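PDB 2X32: cellulose-binding protein from Saccharophagus degradans, which binds a polyisoprenoid lipid, octaprenyl diphosphate, along an elongated pocket in its YceI-like domain and is implicated in plant cell wall breakdown. Local coordinates for residues Leu71-Thr76 / Asp109-Pro114. Numbering follows the deposited sequence.
Sequences LFETAT and DLHGVP. With OTP ((2E,6E,10E,14E,18E,22E,26E)-3,7,11,15,19,23,27,31-octamethyldotriaconta-2,6,10,14,18,22,26,30-octaenyl trihydrogen diphosphate), chain C.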
ATOM      1  N   LEU A  71      -9.655 -11.458  -7.701  1.00  5.89           N
ATOM      2  CA  LEU A  71      -9.801 -10.208  -6.969  1.00  5.77           C
ATOM      3  C   LEU A  71      -9.073  -9.082  -7.715  1.00  5.10           C
ATOM      4  O   LEU A  71      -9.705  -8.187  -8.269  1.00  6.62           O
ATOM      5  CB  LEU A  71      -9.399 -10.358  -5.519  1.00  6.73           C
ATOM      6  CG  LEU A  71      -9.446  -9.088  -4.695  1.00  7.74           C
ATOM      7  CD1 LEU A  71     -10.898  -8.737  -4.397  1.00  6.76           C
ATOM      8  CD2 LEU A  71      -8.554  -9.271  -3.439  1.00  8.50           C
ATOM      9  N   PHE A  72      -7.736  -9.117  -7.711  1.00  4.47           N
ATOM     10  CA  PHE A  72      -6.961  -8.109  -8.323  1.00  5.27           C
ATOM     11  C   PHE A  72      -6.993  -8.192  -9.836  1.00  5.19           C
ATOM     12  O   PHE A  72      -6.783  -7.192 -10.531  1.00  5.04           O
ATOM     13  CB  PHE A  72      -5.532  -8.161  -7.825  1.00  4.60           C
ATOM     14  CG  PHE A  72      -5.433  -7.944  -6.337  1.00  6.12           C
ATOM     15  CD1 PHE A  72      -6.035  -6.815  -5.758  1.00  6.17           C
ATOM     16  CD2 PHE A  72      -4.738  -8.787  -5.529  1.00  7.02           C
ATOM     17  CE1 PHE A  72      -5.973  -6.615  -4.421  1.00  7.18           C
ATOM     18  CE2 PHE A  72      -4.685  -8.593  -4.170  1.00  7.33           C
ATOM     19  CZ  PHE A  72      -5.273  -7.539  -3.607  1.00  8.24           C
ATOM     20  N   GLU A  73      -7.222  -9.397 -10.362  1.00  5.37           N
ATOM     21  CA  GLU A  73      -7.252  -9.648 -11.839  1.00  6.06           C
ATOM     22  C   GLU A  73      -5.939  -9.226 -12.460  1.00  5.17           C
ATOM     23  O   GLU A  73      -5.894  -8.389 -13.343  1.00  5.32           O
ATOM     24  CB  GLU A  73      -8.443  -8.931 -12.486  1.00  6.13           C
ATOM     25  CG  GLU A  73      -9.741  -9.386 -11.940  1.00  7.45           C
ATOM     26  CD  GLU A  73     -10.885  -8.795 -12.730  1.00 11.44           C
ATOM     27  OE1 GLU A  73     -11.270  -7.658 -12.483  1.00 10.46           O
ATOM     28  OE2 GLU A  73     -11.417  -9.477 -13.640  1.00 14.54           O
ATOM     29  N   THR A  74      -4.850  -9.833 -11.954  1.00  5.02           N
ATOM     30  CA  THR A  74      -3.497  -9.409 -12.290  1.00  5.42           C
ATOM     31  C   THR A  74      -3.070  -9.580 -13.758  1.00  6.03           C
ATOM     32  O   THR A  74      -2.106  -8.910 -14.176  1.00  7.99           O
ATOM     33  CB  THR A  74      -2.449 -10.045 -11.373  1.00  4.89           C
ATOM     34  OG1 THR A  74      -2.392 -11.444 -11.587  1.00  5.09           O
ATOM     35  CG2 THR A  74      -2.722  -9.709  -9.884  1.00  5.77           C
ATOM     36  N   ALA A  75      -3.757 -10.410 -14.529  1.00  7.57           N
ATOM     37  CA  ALA A  75      -3.440 -10.473 -15.984  1.00  8.42           C
ATOM     38  C   ALA A  75      -3.729  -9.112 -16.628  1.00 10.01           C
ATOM     39  O   ALA A  75      -3.112  -8.741 -17.645  1.00 12.09           O
ATOM     40  CB  ALA A  75      -4.150 -11.596 -16.675  1.00  8.63           C
ATOM     41  N   THR A  76      -4.671  -8.352 -16.046  1.00  7.47           N
ATOM     42  CA  THR A  76      -4.996  -7.004 -16.514  1.00  6.90           C
ATOM     43  C   THR A  76      -4.322  -5.923 -15.727  1.00  7.13           C
ATOM     44  O   THR A  76      -3.799  -4.920 -16.269  1.00  8.45           O
ATOM     45  CB  THR A  76      -6.526  -6.820 -16.477  1.00  7.48           C
ATOM     46  OG1 THR A  76      -7.115  -7.819 -17.342  1.00 10.01           O
ATOM     47  CG2 THR A  76      -6.952  -5.437 -16.971  1.00  9.83           C
ATOM     48  N   ASP A 109      -3.956   4.101  -7.847  1.00  4.31           N
ATOM     49  CA  ASP A 109      -4.423   3.463  -9.068  1.00  5.27           C
ATOM     50  C   ASP A 109      -4.455   1.965  -8.810  1.00  4.24           C
ATOM     51  O   ASP A 109      -3.388   1.307  -8.804  1.00  5.28           O
ATOM     52  CB  ASP A 109      -3.493   3.821 -10.239  1.00  6.72           C
ATOM     53  CG  ASP A 109      -3.789   3.045 -11.492  1.00 10.04           C
ATOM     54  OD1 ASP A 109      -4.936   2.629 -11.656  1.00  9.53           O
ATOM     55  OD2 ASP A 109      -2.834   2.793 -12.283  1.00 15.43           O
ATOM     56  N   LEU A 110      -5.653   1.454  -8.487  1.00  4.93           N
ATOM     57  CA  LEU A 110      -5.879   0.069  -8.144  1.00  4.18           C
ATOM     58  C   LEU A 110      -7.075  -0.449  -8.889  1.00  4.60           C
ATOM     59  O   LEU A 110      -8.151   0.179  -8.849  1.00  5.09           O
ATOM     60  CB  LEU A 110      -6.157  -0.054  -6.655  1.00  4.26           C
ATOM     61  CG  LEU A 110      -6.610  -1.390  -6.085  1.00  3.21           C
ATOM     62  CD1 LEU A 110      -5.501  -2.483  -6.374  1.00  4.70           C
ATOM     63  CD2 LEU A 110      -6.889  -1.284  -4.578  1.00  3.77           C
ATOM     64  N   HIS A 111      -6.893  -1.605  -9.519  1.00  5.65           N
ATOM     65  CA  HIS A 111      -7.965  -2.297 -10.188  1.00  4.97           C
ATOM     66  C   HIS A 111      -8.730  -1.410 -11.171  1.00  6.03           C
ATOM     67  O   HIS A 111      -9.969  -1.502 -11.304  1.00  6.50           O
ATOM     68  CB  HIS A 111      -8.868  -2.953  -9.154  1.00  5.26           C
ATOM     69  CG  HIS A 111      -9.848  -3.938  -9.699  1.00  5.15           C
ATOM     70  ND1 HIS A 111      -9.517  -5.097 -10.379  1.00  8.81           N
ATOM     71  CD2 HIS A 111     -11.198  -3.899  -9.663  1.00  3.24           C
ATOM     72  CE1 HIS A 111     -10.648  -5.722 -10.734  1.00  2.16           C
ATOM     73  NE2 HIS A 111     -11.662  -5.008 -10.305  1.00  9.67           N
ATOM     74  N   GLY A 112      -7.967  -0.566 -11.868  1.00  6.47           N
ATOM     75  CA  GLY A 112      -8.491   0.339 -12.884  1.00  8.18           C
ATOM     76  C   GLY A 112      -9.345   1.477 -12.438  1.00  8.48           C
ATOM     77  O   GLY A 112     -10.040   2.075 -13.308  1.00  9.82           O
ATOM     78  N   VAL A 113      -9.339   1.807 -11.146  1.00  8.25           N
ATOM     79  CA  VAL A 113     -10.162   2.899 -10.627  1.00  8.68           C
ATOM     80  C   VAL A 113      -9.323   3.865  -9.779  1.00  9.86           C
ATOM     81  O   VAL A 113      -9.342   3.749  -8.528  1.00 11.69           O
ATOM     82  CB  VAL A 113     -11.314   2.388  -9.755  1.00  8.80           C
ATOM     83  CG1 VAL A 113     -12.293   3.522  -9.444  1.00  8.39           C
ATOM     84  CG2 VAL A 113     -12.095   1.286 -10.445  1.00 10.08           C
ATOM     85  N   PRO A 114      -8.667   4.846 -10.396  1.00  8.65           N
ATOM     86  CA  PRO A 114      -7.887   5.813  -9.601  1.00  8.39           C
ATOM     87  C   PRO A 114      -8.745   6.556  -8.582  1.00  8.36           C
ATOM     88  O   PRO A 114      -9.849   6.988  -8.899  1.00  9.69           O
ATOM     89  CB  PRO A 114      -7.352   6.783 -10.674  1.00  9.91           C
ATOM     90  CG  PRO A 114      -7.173   5.872 -11.875  1.00 10.98           C
ATOM     91  CD  PRO A 114      -8.461   5.063 -11.843  1.00  9.79           C
TER
HETATM   92  O7  OTP C1174     -12.499 -19.760   5.427  0.50 32.14           O
HETATM   93  P2  OTP C1174     -11.836 -20.502   4.297  0.50 29.91           P
HETATM   94  O5  OTP C1174     -12.744 -21.538   3.659  0.50 31.96           O
HETATM   95  O6  OTP C1174     -10.447 -20.994   4.603  0.50 29.44           O
HETATM   96  O4  OTP C1174     -11.692 -19.357   3.118  1.00 32.65           O
HETATM   97  P1  OTP C1174     -10.326 -18.689   2.571  1.00 31.70           P
HETATM   98  O2  OTP C1174      -9.950 -17.650   3.608  1.00 33.32           O
HETATM   99  O3  OTP C1174      -9.328 -19.667   1.986  1.00 37.61           O
HETATM  100  O1  OTP C1174     -10.728 -17.727   1.332  1.00 30.72           O
HETATM  101  C40 OTP C1174     -11.473 -16.532   1.640  1.00 23.59           C
HETATM  102  C39 OTP C1174     -10.685 -15.284   1.221  1.00 20.06           C
HETATM  103  C37 OTP C1174     -10.532 -14.228   1.998  1.00 16.74           C
HETATM  104  C38 OTP C1174     -11.043 -14.056   3.434  1.00 17.55           C
HETATM  105  C36 OTP C1174      -9.775 -13.015   1.465  1.00 17.38           C
HETATM  106  C35 OTP C1174     -10.642 -11.825   1.143  1.00 18.06           C
HETATM  107  C34 OTP C1174      -9.784 -10.620   0.710  1.00 17.41           C
HETATM  108  C32 OTP C1174     -10.059  -9.336   0.969  1.00 13.20           C
HETATM  109  C33 OTP C1174     -11.210  -8.921   1.821  1.00 14.32           C
HETATM  110  C31 OTP C1174      -9.033  -8.290   0.508  1.00 13.34           C
HETATM  111  C30 OTP C1174      -9.511  -7.174  -0.386  1.00 13.68           C
HETATM  112  C29 OTP C1174      -8.410  -6.159  -0.670  1.00 11.86           C
HETATM  113  C27 OTP C1174      -8.607  -4.850  -0.788  1.00 10.61           C
HETATM  114  C28 OTP C1174      -9.973  -4.168  -0.775  1.00 13.01           C
HETATM  115  C26 OTP C1174      -7.442  -3.892  -0.909  1.00 10.32           C
HETATM  116  C25 OTP C1174      -6.054  -4.488  -0.811  1.00  8.88           C
HETATM  117  C24 OTP C1174      -4.942  -3.468  -0.512  1.00  9.27           C
HETATM  118  C22 OTP C1174      -4.097  -2.944  -1.397  1.00  8.65           C
HETATM  119  C23 OTP C1174      -3.970  -3.354  -2.843  1.00 10.54           C
HETATM  120  C21 OTP C1174      -3.132  -1.902  -0.912  1.00  8.95           C
HETATM  121  C20 OTP C1174      -3.438  -0.480  -1.455  1.00 12.14           C
HETATM  122  C19 OTP C1174      -2.428   0.579  -1.014  1.00  9.21           C
HETATM  123  C17 OTP C1174      -2.619   1.510  -0.080  1.00  8.99           C
HETATM  124  C18 OTP C1174      -3.906   1.829   0.597  1.00 11.92           C
HETATM  125  C16 OTP C1174      -1.429   2.354   0.354  1.00  8.54           C
HETATM  126  C15 OTP C1174      -1.636   3.821   0.114  1.00  7.86           C
HETATM  127  C14 OTP C1174      -0.340   4.588   0.211  1.00  8.57           C
HETATM  128  C12 OTP C1174      -0.216   5.844   0.705  1.00  8.65           C
HETATM  129  C13 OTP C1174      -1.404   6.607   1.289  1.00 13.39           C
HETATM  130  C11 OTP C1174       1.090   6.569   0.730  1.00  7.24           C
HETATM  131  C10 OTP C1174       2.307   5.814   0.371  1.00  8.19           C
HETATM  132  C9  OTP C1174       3.642   6.505   0.659  1.00  8.40           C
HETATM  133  C7  OTP C1174       4.462   7.075  -0.239  1.00  7.54           C
HETATM  134  C8  OTP C1174       4.297   7.039  -1.745  1.00  7.25           C
HETATM  135  C6  OTP C1174       5.693   7.779   0.281  1.00  6.38           C
HETATM  136  C5  OTP C1174       5.538   9.282   0.415  1.00  8.10           C
HETATM  137  C4  OTP C1174       6.807   9.962   0.839  1.00  9.13           C
HETATM  138  C2  OTP C1174       6.835  11.014   1.663  1.00  8.20           C
HETATM  139  C3  OTP C1174       5.691  11.726   2.297  1.00 11.22           C
HETATM  140  C1  OTP C1174       8.176  11.614   1.980  1.00  8.78           C
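The imidazole of His111 meets the end of helix 61-72 through its edge: the backbone O of Phe72 lies near the ring plane, as does the side-chain CD of Glu73, while the carbonyl of Leu71 approaches obliquely. ND1 of His111 donates a weak hydrogen bond to O of Phe72, at 3.4 Å and an N-H...O angle of 152°. The Phe72 ring has CD2 of Leu71 over one face, offset toward the rim; CD1 of Leu110 comes in obliquely, 4.4 Å from CD1 of Phe72, as does C23 of OTP. Glu73, whose positive phi marks the exit from the helix, turns its carboxylate 41° from the imidazole plane; the approach of Glu73 OE1 to His111 CE1 is too short to be trusted. With CG anti to the backbone N (chi1 -168°), His111 reaches the helix from the type I' turn Leu110-Val113, which joins strands 99-109 and 115-125; its ring also meets that of Tyr77. The octaprenyl chain runs past Leu71 and Leu110: Leu71 CD2 lies 3.8 Å from OTP C30 and Leu110 CD1 3.9 Å from OTP C23. An alanine in place of His111 would probably leave the Phe72 carbonyl without this donor and open a gap between turn and helix end. One weak polar bond thus links helix and hairpin, while Leu71 from the helix and Leu110 from the hairpin line the lipid pocket.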